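Local coordinates for 70 kDa protein (Xanthomonas sp., PDB 4B2N), which acts as a processive rubber (latex) dioxygenase carrying two covalently attached hemes c, breaking down the polyisoprene chain with molecular oxygen, at residues P457-Y462 and Y487-P492; A513-N518 and A558-Q563. All coordinates share one frame; numbering follows the deposited sequence.

Interaction 1 of 2, residues P457-Y462 and Y487-P492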
loop_
_atom_site.group_PDB
_atom_site.type_symbol
_atom_site.label_atom_id
_atom_site.label_comp_id
_atom_site.label_asym_id
_atom_site.label_seq_id
_atom_site.Cartn_x
_atom_site.Cartn_y
_atom_site.Cartn_z
ATOM N N PRO A 457 -8.992 28.926 -7.528
ATOM C CA PRO A 457 -9.066 30.371 -7.283
ATOM C C PRO A 457 -10.432 30.797 -6.712
ATOM O O PRO A 457 -10.539 31.877 -6.106
ATOM C CB PRO A 457 -8.805 31.004 -8.644
ATOM C CG PRO A 457 -9.033 29.886 -9.636
ATOM C CD PRO A 457 -8.743 28.576 -8.929
ATOM N N SER A 458 -11.434 29.931 -6.844
ATOM C CA SER A 458 -12.827 30.229 -6.468
ATOM C C SER A 458 -13.043 29.891 -5.034
ATOM O O SER A 458 -14.099 30.163 -4.516
ATOM C CB SER A 458 -13.828 29.357 -7.254
ATOM O OG SER A 458 -13.478 29.127 -8.602
ATOM N N TRP A 459 -12.070 29.258 -4.379
ATOM C CA TRP A 459 -12.279 28.779 -3.029
ATOM C C TRP A 459 -12.083 29.914 -2.107
ATOM O O TRP A 459 -11.004 30.497 -2.040
ATOM C CB TRP A 459 -11.295 27.625 -2.702
ATOM C CG TRP A 459 -11.340 26.920 -1.333
ATOM C CD1 TRP A 459 -12.046 25.743 -1.001
ATOM C CD2 TRP A 459 -10.580 27.244 -0.120
ATOM N NE1 TRP A 459 -11.837 25.382 0.304
ATOM C CE2 TRP A 459 -10.926 26.215 0.880
ATOM C CE3 TRP A 459 -9.648 28.250 0.234
ATOM C CZ2 TRP A 459 -10.350 26.194 2.121
ATOM C CZ3 TRP A 459 -9.099 28.230 1.505
ATOM C CH2 TRP A 459 -9.438 27.225 2.441
ATOM N N THR A 460 -13.119 30.253 -1.356
ATOM C CA THR A 460 -12.828 30.834 -0.044
ATOM C C THR A 460 -12.923 29.664 0.914
ATOM O O THR A 460 -13.613 28.696 0.618
ATOM C CB THR A 460 -13.868 31.864 0.420
ATOM O OG1 THR A 460 -13.220 33.115 0.707
ATOM C CG2 THR A 460 -14.625 31.335 1.675
ATOM N N GLY A 461 -12.179 29.748 2.019
ATOM C CA GLY A 461 -12.395 28.971 3.210
ATOM C C GLY A 461 -13.108 27.656 3.145
ATOM O O GLY A 461 -13.805 27.276 2.185
ATOM N N TYR A 462 -12.900 26.921 4.208
ATOM C CA TYR A 462 -13.607 25.690 4.364
ATOM C C TYR A 462 -15.105 25.998 4.586
ATOM O O TYR A 462 -15.427 26.895 5.373
ATOM C CB TYR A 462 -12.965 24.930 5.503
ATOM C CG TYR A 462 -11.655 24.294 4.976
ATOM C CD1 TYR A 462 -11.702 23.347 3.924
ATOM C CD2 TYR A 462 -10.390 24.663 5.474
ATOM C CE1 TYR A 462 -10.530 22.800 3.405
ATOM C CE2 TYR A 462 -9.205 24.086 4.963
ATOM C CZ TYR A 462 -9.297 23.166 3.921
ATOM O OH TYR A 462 -8.174 22.554 3.337
ATOM N N TYR A 487 -20.548 23.017 -8.499
ATOM C CA TYR A 487 -20.989 23.653 -7.275
ATOM C C TYR A 487 -19.695 23.930 -6.474
ATOM O O TYR A 487 -19.205 25.062 -6.405
ATOM C CB TYR A 487 -21.930 22.717 -6.500
ATOM C CG TYR A 487 -22.370 23.298 -5.182
ATOM C CD1 TYR A 487 -23.206 24.429 -5.157
ATOM C CD2 TYR A 487 -21.933 22.779 -3.967
ATOM C CE1 TYR A 487 -23.645 24.986 -3.950
ATOM C CE2 TYR A 487 -22.353 23.361 -2.759
ATOM C CZ TYR A 487 -23.210 24.436 -2.772
ATOM O OH TYR A 487 -23.654 25.036 -1.611
ATOM N N SER A 488 -19.153 22.898 -5.859
ATOM C CA SER A 488 -17.871 23.049 -5.124
ATOM C C SER A 488 -16.715 23.234 -6.095
ATOM O O SER A 488 -16.657 22.589 -7.153
ATOM C CB SER A 488 -17.589 21.808 -4.301
ATOM O OG SER A 488 -18.663 21.485 -3.425
ATOM N N PRO A 489 -15.758 24.081 -5.751
ATOM C CA PRO A 489 -14.706 24.163 -6.784
ATOM C C PRO A 489 -13.884 22.851 -6.919
ATOM O O PRO A 489 -13.781 22.045 -5.953
ATOM C CB PRO A 489 -13.837 25.302 -6.314
ATOM C CG PRO A 489 -14.159 25.512 -4.847
ATOM C CD PRO A 489 -15.509 24.908 -4.565
ATOM N N LEU A 490 -13.328 22.677 -8.099
ATOM C CA LEU A 490 -12.441 21.557 -8.377
ATOM C C LEU A 490 -11.014 21.849 -7.910
ATOM O O LEU A 490 -10.553 22.972 -7.996
ATOM C CB LEU A 490 -12.402 21.228 -9.824
ATOM C CG LEU A 490 -13.764 20.996 -10.471
ATOM C CD1 LEU A 490 -13.488 20.401 -11.824
ATOM C CD2 LEU A 490 -14.653 20.052 -9.706
ATOM N N GLY A 491 -10.304 20.824 -7.447
ATOM C CA GLY A 491 -8.878 21.016 -7.139
ATOM C C GLY A 491 -7.964 20.359 -8.153
ATOM O O GLY A 491 -8.458 19.603 -9.028
ATOM N N PRO A 492 -6.644 20.551 -8.001
ATOM C CA PRO A 492 -5.685 20.034 -8.999
ATOM C C PRO A 492 -5.323 18.564 -8.729
ATOM O O PRO A 492 -4.833 17.920 -9.654
ATOM C CB PRO A 492 -4.511 20.993 -8.859
ATOM C CG PRO A 492 -4.544 21.377 -7.390
ATOM C CD PRO A 492 -5.991 21.486 -7.079
#
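Pro-489 packs its ring against the backbone-proximal ends of Ser-458 and Trp-459, burying more surface than either partner in a contact of about 104 Å² in all. Two neighbouring carbons of the proline do the touching. CB of Pro-489 faces CB of Ser-458 at 4.2 Å, while CG of Pro-489 reaches CB of Trp-459 at 4.2 Å and lies about equally far from that residue's CA. The tie is purely apolar, made by aliphatic carbons at van der Waals distance. On Ser-458 it is the methylene, not the hydroxyl, that meets the proline. With CG anti to the backbone N (chi1 -178°), the indole of Trp-459 leads away from the proline, whose CG comes to the ring's near edge, near its plane. One face of the indole is occupied by the carbonyl oxygen of Gly-461, 3.2 Å above the plane and offset toward the rim. Its benzo edge turns onto the next aromatic: CZ2 of Trp-459 stands 3.4 Å above the centre of the Tyr-462 ring, which also has a cation-pi partner in Arg-330. Polar links come from just outside: Asn-453 ND2, earlier in the loop of 457-462, donates to Pro-489 O, and Gly-491 bonds through its backbone to Asn-446 at the end of helix 439-446. Within the first loop, Ser-458 N donates to Ser-456 OG. This is loop-to-loop packing at the protein surface, away from the annotated heme sites, in which the irregular chain leading into helix 467-481 meets the irregular chain that follows it.

Interaction 2 of 2, residues A513-N518 and A558-Q563. With HEC (heme c), chain D.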
loop_
_atom_site.group_PDB
_atom_site.type_symbol
_atom_site.label_atom_id
_atom_site.label_comp_id
_atom_site.label_asym_id
_atom_site.label_seq_id
_atom_site.Cartn_x
_atom_site.Cartn_y
_atom_site.Cartn_z
ATOM N N ALA A 513 8.491 -10.348 -2.351
ATOM C CA ALA A 513 7.511 -11.337 -2.801
ATOM C C ALA A 513 6.359 -11.462 -1.702
ATOM O O ALA A 513 6.582 -11.208 -0.528
ATOM C CB ALA A 513 8.226 -12.681 -3.036
ATOM N N PRO A 514 5.120 -11.830 -2.104
ATOM C CA PRO A 514 4.715 -12.143 -3.487
ATOM C C PRO A 514 4.383 -10.893 -4.337
ATOM O O PRO A 514 4.330 -9.740 -3.824
ATOM C CB PRO A 514 3.454 -12.977 -3.267
ATOM C CG PRO A 514 2.821 -12.434 -1.973
ATOM C CD PRO A 514 4.013 -12.060 -1.128
ATOM N N TYR A 515 4.240 -11.103 -5.657
ATOM C CA TYR A 515 4.229 -10.000 -6.601
ATOM C C TYR A 515 2.831 -9.702 -7.230
ATOM O O TYR A 515 1.913 -10.554 -7.164
ATOM C CB TYR A 515 5.269 -10.295 -7.722
ATOM C CG TYR A 515 6.652 -10.433 -7.120
ATOM C CD1 TYR A 515 7.320 -9.312 -6.618
ATOM C CD2 TYR A 515 7.253 -11.694 -6.978
ATOM C CE1 TYR A 515 8.582 -9.448 -6.038
ATOM C CE2 TYR A 515 8.519 -11.848 -6.412
ATOM C CZ TYR A 515 9.179 -10.683 -5.940
ATOM O OH TYR A 515 10.383 -10.718 -5.324
ATOM N N PHE A 516 2.747 -8.574 -7.945
ATOM C CA PHE A 516 1.557 -8.009 -8.511
ATOM C C PHE A 516 0.695 -7.377 -7.435
ATOM O O PHE A 516 0.869 -7.641 -6.251
ATOM C CB PHE A 516 0.725 -9.001 -9.359
ATOM C CG PHE A 516 1.487 -9.564 -10.521
ATOM C CD1 PHE A 516 2.568 -8.878 -11.048
ATOM C CD2 PHE A 516 1.085 -10.768 -11.096
ATOM C CE1 PHE A 516 3.289 -9.380 -12.138
ATOM C CE2 PHE A 516 1.777 -11.304 -12.187
ATOM C CZ PHE A 516 2.878 -10.591 -12.702
ATOM N N HIS A 517 -0.244 -6.569 -7.881
ATOM C CA HIS A 517 -1.024 -5.727 -6.956
ATOM C C HIS A 517 -1.846 -6.536 -5.996
ATOM O O HIS A 517 -2.295 -5.987 -5.022
ATOM C CB HIS A 517 -1.868 -4.743 -7.735
ATOM C CG HIS A 517 -2.957 -5.391 -8.535
ATOM N ND1 HIS A 517 -2.769 -5.883 -9.837
ATOM C CD2 HIS A 517 -4.279 -5.609 -8.222
ATOM C CE1 HIS A 517 -3.956 -6.370 -10.276
ATOM N NE2 HIS A 517 -4.872 -6.208 -9.288
ATOM N N ASN A 518 -2.094 -7.819 -6.281
ATOM C CA ASN A 518 -2.854 -8.666 -5.360
ATOM C C ASN A 518 -1.993 -9.718 -4.586
ATOM O O ASN A 518 -2.541 -10.631 -3.954
ATOM C CB ASN A 518 -4.018 -9.379 -6.095
ATOM C CG ASN A 518 -3.511 -10.259 -7.272
ATOM O OD1 ASN A 518 -2.305 -10.334 -7.499
ATOM N ND2 ASN A 518 -4.433 -10.777 -8.085
ATOM N N ALA A 558 15.270 -19.093 5.680
ATOM C CA ALA A 558 15.066 -20.498 5.198
ATOM C C ALA A 558 13.746 -20.675 4.434
ATOM O O ALA A 558 13.629 -21.592 3.622
ATOM C CB ALA A 558 15.129 -21.502 6.339
ATOM N N SER A 559 12.805 -19.767 4.651
ATOM C CA SER A 559 11.520 -19.767 3.979
ATOM C C SER A 559 11.543 -19.023 2.692
ATOM O O SER A 559 10.606 -19.137 1.939
ATOM C CB SER A 559 10.430 -19.179 4.838
ATOM O OG SER A 559 10.275 -20.042 5.976
ATOM N N TYR A 560 12.615 -18.264 2.468
ATOM C CA TYR A 560 12.761 -17.490 1.243
ATOM C C TYR A 560 13.543 -18.307 0.241
ATOM O O TYR A 560 14.315 -19.190 0.659
ATOM C CB TYR A 560 13.374 -16.111 1.543
ATOM C CG TYR A 560 12.852 -15.016 0.592
ATOM C CD1 TYR A 560 11.561 -14.547 0.705
ATOM C CD2 TYR A 560 13.635 -14.515 -0.406
ATOM C CE1 TYR A 560 11.059 -13.562 -0.096
ATOM C CE2 TYR A 560 13.149 -13.489 -1.228
ATOM C CZ TYR A 560 11.867 -13.048 -1.095
ATOM O OH TYR A 560 11.399 -12.073 -1.884
ATOM N N ASP A 561 13.233 -18.096 -1.040
ATOM C CA ASP A 561 13.845 -18.802 -2.195
ATOM C C ASP A 561 14.861 -17.857 -2.802
ATOM O O ASP A 561 14.480 -16.896 -3.487
ATOM C CB ASP A 561 12.770 -19.152 -3.227
ATOM C CG ASP A 561 13.322 -20.002 -4.396
ATOM O OD1 ASP A 561 14.542 -19.940 -4.611
ATOM O OD2 ASP A 561 12.514 -20.693 -5.064
ATOM N N TRP A 562 16.163 -18.133 -2.581
ATOM C CA TRP A 562 17.200 -17.254 -3.047
ATOM C C TRP A 562 17.535 -17.533 -4.499
ATOM O O TRP A 562 18.376 -16.851 -5.064
ATOM C CB TRP A 562 18.438 -17.274 -2.125
ATOM C CG TRP A 562 17.980 -16.901 -0.774
ATOM C CD1 TRP A 562 17.578 -17.751 0.253
ATOM C CD2 TRP A 562 17.687 -15.547 -0.316
ATOM N NE1 TRP A 562 17.150 -17.012 1.331
ATOM C CE2 TRP A 562 17.186 -15.673 1.045
ATOM C CE3 TRP A 562 17.846 -14.277 -0.874
ATOM C CZ2 TRP A 562 16.797 -14.547 1.795
ATOM C CZ3 TRP A 562 17.513 -13.158 -0.106
ATOM C CH2 TRP A 562 17.001 -13.293 1.203
ATOM N N GLN A 563 16.893 -18.505 -5.132
ATOM C CA GLN A 563 17.187 -18.715 -6.550
ATOM C C GLN A 563 16.151 -18.113 -7.460
ATOM O O GLN A 563 16.467 -17.369 -8.380
ATOM C CB GLN A 563 17.310 -20.174 -6.916
ATOM C CG GLN A 563 18.448 -20.882 -6.190
ATOM C CD GLN A 563 18.190 -22.386 -6.136
ATOM O OE1 GLN A 563 17.457 -22.937 -6.981
ATOM N NE2 GLN A 563 18.755 -23.053 -5.131
HETATM FE FE HEC D . 6.743 -5.923 -15.216
HETATM C CHA HEC D . 4.815 -6.055 -12.350
HETATM C CHB HEC D . 9.506 -7.414 -13.524
HETATM C CHC HEC D . 8.487 -6.273 -18.133
HETATM C CHD HEC D . 4.641 -3.589 -16.552
HETATM N NA HEC D . 7.115 -6.483 -13.307
HETATM C C1A HEC D . 6.145 -6.615 -12.282
HETATM C C2A HEC D . 6.706 -7.253 -11.093
HETATM C C3A HEC D . 8.086 -7.639 -11.437
HETATM C C4A HEC D . 8.268 -7.221 -12.812
HETATM C CMA HEC D . 9.073 -8.312 -10.509
HETATM C CAA HEC D . 6.061 -7.395 -9.716
HETATM C CBA HEC D . 6.361 -5.985 -9.088
HETATM C CGA HEC D . 5.590 -5.804 -7.771
HETATM O O1A HEC D . 4.756 -6.698 -7.474
HETATM O O2A HEC D . 5.781 -4.834 -6.950
HETATM N NB HEC D . 8.683 -6.736 -15.706
HETATM C C1B HEC D . 9.654 -7.270 -14.966
HETATM C C2B HEC D . 10.855 -7.705 -15.685
HETATM C C3B HEC D . 10.522 -7.373 -17.083
HETATM C C4B HEC D . 9.194 -6.794 -16.971
HETATM C CMB HEC D . 12.097 -8.323 -15.086
HETATM C CAB HEC D . 11.336 -7.619 -18.336
HETATM C CBB HEC D . 11.496 -8.972 -18.651
HETATM N NC HEC D . 6.691 -5.011 -16.929
HETATM C C1C HEC D . 7.373 -5.369 -18.126
HETATM C C2C HEC D . 6.890 -4.710 -19.333
HETATM C C3C HEC D . 5.777 -3.921 -18.867
HETATM C C4C HEC D . 5.624 -4.202 -17.411
HETATM C CMC HEC D . 7.429 -4.825 -20.751
HETATM C CAC HEC D . 4.925 -3.060 -19.750
HETATM C CBC HEC D . 4.318 -3.471 -20.880
HETATM N ND HEC D . 5.139 -4.959 -14.562
HETATM C C1D HEC D . 4.345 -4.113 -15.208
HETATM C C2D HEC D . 3.153 -3.630 -14.525
HETATM C C3D HEC D . 3.184 -4.366 -13.283
HETATM C C4D HEC D . 4.404 -5.156 -13.419
HETATM C CMD HEC D . 2.123 -2.638 -15.004
HETATM C CAD HEC D . 2.190 -4.285 -12.148
HETATM C CBD HEC D . 1.238 -5.469 -12.375
HETATM C CGD HEC D . 0.184 -5.580 -11.299
HETATM O O1D HEC D . -1.023 -5.627 -11.569
HETATM O O2D HEC D . 0.612 -5.580 -10.163
#
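The Tyr-560 ring meets Ala-513 obliquely, with Ala-513 CB 4.1 Å from Tyr-560 CZ, and crosses the side chain of Tyr-515 at about a right angle, Tyr-515 OH and Tyr-560 OH lying 3.8 Å apart, too far for a hydrogen bond. One face of Tyr-515 carries Ala-513 CA, 3.6 Å above the plane, and heme propionate oxygen O1A lies at its edge. Phe-516 presents its edge to the heme, CE1 standing 3.7 Å from CHA. With CG between the backbone N and the carbonyl carbon (chi1 67°), His-517 points both ND1 and its own N at the second propionate, which lies at the edge of the imidazole. The bond from His-517 ND1 to heme O1D is very short at 2.5 Å, a doubtful length, and that from His-517 N to O2D is weak. Phe-516 N holds the first propionate, 2.8 Å from heme O1A. Ala-513 N gives a weak hydrogen bond of 3.4 Å to Tyr-560 OH, whose stronger link is to Trp-510 O; Tyr-515 OH bonds to Ala-509 O. The buried contact joins this propionate-binding loop to strand 560-561, antiparallel to strand 566-567, whose Trp-567 bonds to Ala-513 O, while helix 524-528 packs on Tyr-515 and Phe-516.

Overall arrangement
The two contacts follow one another along the chain and lie on opposite sides of its centre, their own centres 45 Å apart and their nearest atoms about 23 Å apart, so they do not touch. Interaction 1 is a surface contact about 29 Å from the chain centre, in which segments 457-462 and 487-492, in the loops before and after helix 467-481, touch through aliphatic carbons. Interaction 2 is buried, about 17 Å from the centre, and sets a loop against a short strand; it covers slightly less area yet adds a weak hydrogen bond. No secondary-structure element is common to both. Of the two, interaction 2 alone includes residues of a heme c pocket, which bring propionates, probably ionised, into its chemistry.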